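Local coordinates for protein beta-glycosidase (Bacteroides caccae, PDB 6T2R) that is an endo-acting O-glycanase of glycoside hydrolase family 16 from a human gut bacterium, an endo-beta-galactosidase that initiates the breakdown of mucin, at residues M147-H161 with H176-Y190. Residues are numbered along the deposited sequence; the frame is centred on the assembly and turned at random.
Sequences MERLNHDSIVYQTVH and HGNTIPINPEDFNVY
Val160 is held to His176 through both its backbone N and O. His176 O accepts a hydrogen bond from Val160 N at 2.9 Å, and His176 ND1 donates one to Val160 O at 3.0 Å, almost in line with that carbonyl. The ring can do this because chi1 of 79° sets CG between its own backbone N and carbonyl carbon. Its edge also points to the face of His161, an offset edge-to-face pair with planes at 76°.

From here strands 155-161 and 177-181 run antiparallel, with reciprocal backbone bonds at the Gln158-Asn178 and Val156-Ile180 pairs. They belong to the antiparallel beta architecture of the family 16 jelly roll. On the face carrying Tyr157 and Thr179, the two side chains lie side by side, and Thr179 CG2 sits 3.6 Å from the Tyr157 ring centroid; the ring also meets Trp240 edge-to-face. The opposite face carries Gln158, whose NE2 bonds to Ile146 O.

Beyond Ile182 N, which bonds to Ser154 O at 2.9 Å, the chain turns at Asn183-Asp186 and comes back along 187-190 to Met147. Met147 CG stands over the centre of the Tyr190 ring, 3.4 Å from its centroid, with SD farther above the same face. Val156 CG1 touches both Tyr190 CE1 and Ile182 CG2, 3.7 Å from each. One water links Arg149 NH2 to Pro184 O, while Arg149 NH1 donates to Asp153 O at 2.7 Å.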
loop_
_atom_site.group_PDB
_atom_site.type_symbol
_atom_site.label_atom_id
_atom_site.label_comp_id
_atom_site.label_asym_id
_atom_site.label_seq_id
_atom_site.Cartn_x
_atom_site.Cartn_y
_atom_site.Cartn_z
ATOM N N MET A 147 -2.621 -0.083 4.115
ATOM C CA MET A 147 -4.055 -0.486 4.127
ATOM C C MET A 147 -4.216 -1.905 3.572
ATOM O O MET A 147 -3.668 -2.204 2.503
ATOM C CB MET A 147 -4.854 0.508 3.281
ATOM C CG MET A 147 -6.356 0.421 3.408
ATOM S SD MET A 147 -7.081 -0.977 2.536
ATOM C CE MET A 147 -6.740 -0.515 0.831
ATOM N N GLU A 148 -4.971 -2.734 4.285
ATOM C CA GLU A 148 -5.567 -3.997 3.802
ATOM C C GLU A 148 -7.021 -4.028 4.263
ATOM O O GLU A 148 -7.240 -3.745 5.423
ATOM C CB GLU A 148 -4.739 -5.129 4.369
ATOM C CG GLU A 148 -3.286 -4.962 3.984
ATOM C CD GLU A 148 -2.515 -6.235 4.053
ATOM O OE1 GLU A 148 -1.872 -6.450 5.128
ATOM O OE2 GLU A 148 -2.588 -6.994 3.072
ATOM N N ARG A 149 -7.970 -4.215 3.352
ATOM C CA ARG A 149 -9.413 -4.335 3.693
ATOM C C ARG A 149 -9.951 -5.666 3.135
ATOM O O ARG A 149 -10.038 -5.856 1.899
ATOM C CB ARG A 149 -10.187 -3.101 3.226
ATOM C CG ARG A 149 -11.445 -2.831 4.044
ATOM C CD ARG A 149 -12.537 -3.887 3.903
ATOM N NE ARG A 149 -13.084 -3.740 2.575
ATOM C CZ ARG A 149 -14.148 -2.995 2.275
ATOM N NH1 ARG A 149 -14.867 -2.418 3.219
ATOM N NH2 ARG A 149 -14.499 -2.840 1.013
ATOM N N LEU A 150 -10.337 -6.533 4.057
ATOM C CA LEU A 150 -10.827 -7.911 3.798
ATOM C C LEU A 150 -12.340 -7.899 3.571
ATOM O O LEU A 150 -13.089 -7.395 4.444
ATOM C CB LEU A 150 -10.503 -8.775 5.025
ATOM C CG LEU A 150 -9.190 -9.561 4.996
ATOM C CD1 LEU A 150 -8.064 -8.768 4.362
ATOM C CD2 LEU A 150 -8.800 -10.005 6.392
ATOM N N ASN A 151 -12.784 -8.531 2.491
ATOM C CA ASN A 151 -14.202 -8.935 2.354
ATOM C C ASN A 151 -15.066 -7.672 2.424
ATOM O O ASN A 151 -14.828 -6.750 1.622
ATOM C CB ASN A 151 -14.532 -10.021 3.392
ATOM C CG ASN A 151 -13.754 -11.283 3.094
ATOM O OD1 ASN A 151 -13.858 -11.827 1.990
ATOM N ND2 ASN A 151 -12.940 -11.730 4.038
ATOM N N HIS A 152 -16.051 -7.658 3.324
ATOM C CA HIS A 152 -16.994 -6.532 3.556
ATOM C C HIS A 152 -16.648 -5.820 4.874
ATOM O O HIS A 152 -17.524 -5.149 5.366
ATOM C CB HIS A 152 -18.457 -7.057 3.543
ATOM C CG HIS A 152 -18.887 -7.628 2.224
ATOM N ND1 HIS A 152 -19.709 -6.919 1.327
ATOM C CD2 HIS A 152 -18.603 -8.809 1.620
ATOM C CE1 HIS A 152 -19.900 -7.640 0.235
ATOM N NE2 HIS A 152 -19.233 -8.804 0.390
ATOM N N ASP A 153 -15.438 -5.934 5.428
ATOM C CA ASP A 153 -15.166 -5.412 6.800
ATOM C C ASP A 153 -15.342 -3.889 6.807
ATOM O O ASP A 153 -15.031 -3.240 5.823
ATOM C CB ASP A 153 -13.756 -5.736 7.313
ATOM C CG ASP A 153 -13.376 -7.209 7.428
ATOM O OD1 ASP A 153 -14.260 -8.058 7.388
ATOM O OD2 ASP A 153 -12.168 -7.491 7.579
ATOM N N SER A 154 -15.802 -3.336 7.915
ATOM C CA SER A 154 -15.824 -1.890 8.224
ATOM C C SER A 154 -14.562 -1.507 9.011
ATOM O O SER A 154 -14.563 -0.454 9.700
ATOM C CB SER A 154 -17.061 -1.584 9.004
ATOM O OG SER A 154 -16.948 -2.206 10.279
ATOM N N ILE A 155 -13.524 -2.347 8.951
ATOM C CA ILE A 155 -12.188 -2.031 9.545
ATOM C C ILE A 155 -11.121 -2.304 8.490
ATOM O O ILE A 155 -11.404 -3.080 7.568
ATOM C CB ILE A 155 -11.930 -2.892 10.778
ATOM C CG1 ILE A 155 -12.007 -4.374 10.389
ATOM C CG2 ILE A 155 -12.864 -2.477 11.922
ATOM C CD1 ILE A 155 -11.312 -5.336 11.333
ATOM N N VAL A 156 -9.937 -1.726 8.669
ATOM C CA VAL A 156 -8.748 -2.063 7.845
ATOM C C VAL A 156 -7.645 -2.486 8.806
ATOM O O VAL A 156 -7.667 -2.065 9.982
ATOM C CB VAL A 156 -8.278 -0.903 6.955
ATOM C CG1 VAL A 156 -9.336 -0.483 5.951
ATOM C CG2 VAL A 156 -7.787 0.273 7.785
ATOM N N TYR A 157 -6.717 -3.266 8.284
ATOM C CA TYR A 157 -5.454 -3.654 8.950
ATOM C C TYR A 157 -4.374 -2.681 8.482
ATOM O O TYR A 157 -4.247 -2.422 7.262
ATOM C CB TYR A 157 -5.105 -5.100 8.612
ATOM C CG TYR A 157 -6.099 -6.123 9.114
ATOM C CD1 TYR A 157 -7.348 -6.266 8.523
ATOM C CD2 TYR A 157 -5.780 -6.976 10.151
ATOM C CE1 TYR A 157 -8.263 -7.203 8.967
ATOM C CE2 TYR A 157 -6.682 -7.931 10.600
ATOM C CZ TYR A 157 -7.924 -8.043 10.005
ATOM O OH TYR A 157 -8.814 -8.967 10.445
ATOM N N GLN A 158 -3.583 -2.207 9.429
ATOM C CA GLN A 158 -2.260 -1.626 9.145
ATOM C C GLN A 158 -1.216 -2.517 9.845
ATOM O O GLN A 158 -1.477 -2.953 11.002
ATOM C CB GLN A 158 -2.289 -0.159 9.567
ATOM C CG GLN A 158 -3.340 0.660 8.799
ATOM C CD GLN A 158 -3.284 2.131 9.150
ATOM O OE1 GLN A 158 -3.608 2.511 10.284
ATOM N NE2 GLN A 158 -2.847 2.955 8.202
ATOM N N THR A 159 -0.102 -2.828 9.169
ATOM C CA THR A 159 0.833 -3.907 9.592
ATOM C C THR A 159 2.244 -3.653 9.076
ATOM O O THR A 159 2.380 -2.948 8.076
ATOM C CB THR A 159 0.412 -5.275 9.058
ATOM O OG1 THR A 159 -1.004 -5.364 9.085
ATOM C CG2 THR A 159 0.969 -6.400 9.898
ATOM N N VAL A 160 3.242 -4.175 9.789
ATOM C CA VAL A 160 4.655 -4.262 9.320
ATOM C C VAL A 160 5.006 -5.740 9.327
ATOM O O VAL A 160 4.469 -6.478 10.163
ATOM C CB VAL A 160 5.680 -3.434 10.135
ATOM C CG1 VAL A 160 5.298 -1.972 10.202
ATOM C CG2 VAL A 160 5.892 -3.949 11.554
ATOM N N HIS A 161 5.878 -6.131 8.418
ATOM C CA HIS A 161 6.537 -7.461 8.409
ATOM C C HIS A 161 8.041 -7.250 8.278
ATOM O O HIS A 161 8.465 -6.279 7.554
ATOM C CB HIS A 161 5.991 -8.288 7.244
ATOM C CG HIS A 161 4.523 -8.308 7.248
ATOM N ND1 HIS A 161 3.832 -9.209 7.999
ATOM C CD2 HIS A 161 3.617 -7.515 6.643
ATOM C CE1 HIS A 161 2.540 -9.003 7.821
ATOM N NE2 HIS A 161 2.388 -7.963 7.022
ATOM N N HIS A 176 2.909 -5.883 15.912
ATOM C CA HIS A 176 3.323 -5.562 14.530
ATOM C C HIS A 176 2.148 -5.060 13.682
ATOM O O HIS A 176 2.408 -4.617 12.529
ATOM C CB HIS A 176 3.995 -6.777 13.896
ATOM C CG HIS A 176 3.044 -7.811 13.402
ATOM N ND1 HIS A 176 3.061 -8.248 12.106
ATOM C CD2 HIS A 176 2.066 -8.498 14.026
ATOM C CE1 HIS A 176 2.124 -9.159 11.961
ATOM N NE2 HIS A 176 1.504 -9.329 13.112
ATOM N N GLY A 177 0.930 -5.102 14.210
ATOM C CA GLY A 177 -0.271 -4.709 13.454
ATOM C C GLY A 177 -1.446 -4.317 14.333
ATOM O O GLY A 177 -1.441 -4.615 15.511
ATOM N N ASN A 178 -2.397 -3.588 13.771
ATOM C CA ASN A 178 -3.635 -3.228 14.492
ATOM C C ASN A 178 -4.709 -2.856 13.471
ATOM O O ASN A 178 -4.382 -2.280 12.427
ATOM C CB ASN A 178 -3.365 -2.092 15.489
ATOM C CG ASN A 178 -4.390 -2.050 16.599
ATOM O OD1 ASN A 178 -4.705 -3.079 17.141
ATOM N ND2 ASN A 178 -4.902 -0.876 16.934
ATOM N N THR A 179 -5.963 -3.111 13.816
ATOM C CA THR A 179 -7.147 -2.704 13.032
ATOM C C THR A 179 -7.710 -1.407 13.583
ATOM O O THR A 179 -7.456 -1.066 14.727
ATOM C CB THR A 179 -8.240 -3.774 13.023
ATOM O OG1 THR A 179 -8.684 -3.849 14.368
ATOM C CG2 THR A 179 -7.768 -5.113 12.526
ATOM N N ILE A 180 -8.377 -0.676 12.714
ATOM C CA ILE A 180 -9.086 0.581 13.031
ATOM C C ILE A 180 -10.312 0.646 12.120
ATOM O O ILE A 180 -10.292 0.150 10.990
ATOM C CB ILE A 180 -8.128 1.780 12.903
ATOM C CG1 ILE A 180 -8.799 3.079 13.349
ATOM C CG2 ILE A 180 -7.535 1.899 11.507
ATOM C CD1 ILE A 180 -7.844 4.117 13.853
ATOM N N PRO A 181 -11.460 1.126 12.631
ATOM C CA PRO A 181 -12.664 1.229 11.816
ATOM C C PRO A 181 -12.469 2.277 10.721
ATOM O O PRO A 181 -11.711 3.237 10.953
ATOM C CB PRO A 181 -13.790 1.662 12.787
ATOM C CG PRO A 181 -13.216 1.403 14.183
ATOM C CD PRO A 181 -11.707 1.503 14.032
ATOM N N ILE A 182 -13.217 2.088 9.632
ATOM C CA ILE A 182 -13.336 3.060 8.513
ATOM C C ILE A 182 -14.815 3.373 8.246
ATOM O O ILE A 182 -15.688 2.657 8.741
ATOM C CB ILE A 182 -12.636 2.503 7.254
ATOM C CG1 ILE A 182 -13.300 1.222 6.755
ATOM C CG2 ILE A 182 -11.142 2.286 7.513
ATOM C CD1 ILE A 182 -12.945 0.894 5.335
ATOM N N ASN A 183 -15.065 4.408 7.449
ATOM C CA ASN A 183 -16.378 4.660 6.811
ATOM C C ASN A 183 -16.361 3.880 5.510
ATOM O O ASN A 183 -15.820 4.355 4.529
ATOM C CB ASN A 183 -16.603 6.159 6.603
ATOM C CG ASN A 183 -16.438 6.929 7.888
ATOM O OD1 ASN A 183 -15.588 7.805 7.985
ATOM N ND2 ASN A 183 -17.197 6.552 8.899
ATOM N N PRO A 184 -16.887 2.642 5.477
ATOM C CA PRO A 184 -16.610 1.709 4.382
ATOM C C PRO A 184 -17.174 2.129 3.016
ATOM O O PRO A 184 -16.649 1.685 1.990
ATOM C CB PRO A 184 -17.216 0.368 4.863
ATOM C CG PRO A 184 -18.275 0.765 5.861
ATOM C CD PRO A 184 -17.791 2.071 6.489
ATOM N N GLU A 185 -18.210 2.974 3.020
ATOM C CA GLU A 185 -18.882 3.442 1.779
ATOM C C GLU A 185 -18.256 4.785 1.353
ATOM O O GLU A 185 -18.553 5.219 0.251
ATOM C CB GLU A 185 -20.415 3.487 1.964
ATOM C CG GLU A 185 -21.098 2.150 2.378
ATOM C CD GLU A 185 -20.623 0.786 1.827
ATOM O OE1 GLU A 185 -20.304 0.653 0.617
ATOM O OE2 GLU A 185 -20.586 -0.195 2.612
ATOM N N ASP A 186 -17.373 5.385 2.151
ATOM C CA ASP A 186 -16.770 6.716 1.843
ATOM C C ASP A 186 -15.285 6.615 1.463
ATOM O O ASP A 186 -14.648 5.559 1.666
ATOM C CB ASP A 186 -16.874 7.669 3.049
ATOM C CG ASP A 186 -18.304 7.941 3.497
ATOM O OD1 ASP A 186 -19.198 7.639 2.732
ATOM O OD2 ASP A 186 -18.500 8.428 4.615
ATOM N N PHE A 187 -14.738 7.725 0.983
ATOM C CA PHE A 187 -13.278 7.910 0.884
ATOM C C PHE A 187 -12.713 7.950 2.307
ATOM O O PHE A 187 -13.332 8.522 3.224
ATOM C CB PHE A 187 -12.894 9.182 0.129
ATOM C CG PHE A 187 -13.044 9.079 -1.367
ATOM C CD1 PHE A 187 -12.036 8.506 -2.142
ATOM C CD2 PHE A 187 -14.163 9.586 -2.010
ATOM C CE1 PHE A 187 -12.175 8.386 -3.514
ATOM C CE2 PHE A 187 -14.279 9.484 -3.384
ATOM C CZ PHE A 187 -13.307 8.863 -4.132
ATOM N N ASN A 188 -11.544 7.348 2.486
ATOM C CA ASN A 188 -10.795 7.425 3.753
ATOM C C ASN A 188 -9.358 7.718 3.357
ATOM O O ASN A 188 -8.960 7.356 2.228
ATOM C CB ASN A 188 -10.948 6.137 4.531
ATOM C CG ASN A 188 -12.385 5.819 4.895
ATOM O OD1 ASN A 188 -12.846 6.237 5.940
ATOM N ND2 ASN A 188 -13.071 5.014 4.088
ATOM N N VAL A 189 -8.601 8.324 4.250
ATOM C CA VAL A 189 -7.162 8.637 4.011
ATOM C C VAL A 189 -6.288 7.679 4.838
ATOM O O VAL A 189 -6.277 7.817 6.071
ATOM C CB VAL A 189 -6.853 10.100 4.351
ATOM C CG1 VAL A 189 -5.387 10.430 4.052
ATOM C CG2 VAL A 189 -7.792 11.042 3.592
ATOM N N TYR A 190 -5.570 6.778 4.166
ATOM C CA TYR A 190 -4.627 5.808 4.774
ATOM C C TYR A 190 -3.228 6.404 4.754
ATOM O O TYR A 190 -2.780 6.849 3.673
ATOM C CB TYR A 190 -4.765 4.457 4.062
ATOM C CG TYR A 190 -6.198 3.972 4.029
ATOM C CD1 TYR A 190 -6.760 3.363 5.134
ATOM C CD2 TYR A 190 -7.017 4.204 2.931
ATOM C CE1 TYR A 190 -8.078 2.947 5.135
ATOM C CE2 TYR A 190 -8.339 3.796 2.907
ATOM C CZ TYR A 190 -8.865 3.152 4.012
ATOM O OH TYR A 190 -10.163 2.726 4.006
HETATM O O HOH W 1 -16.796 -0.838 1.162
#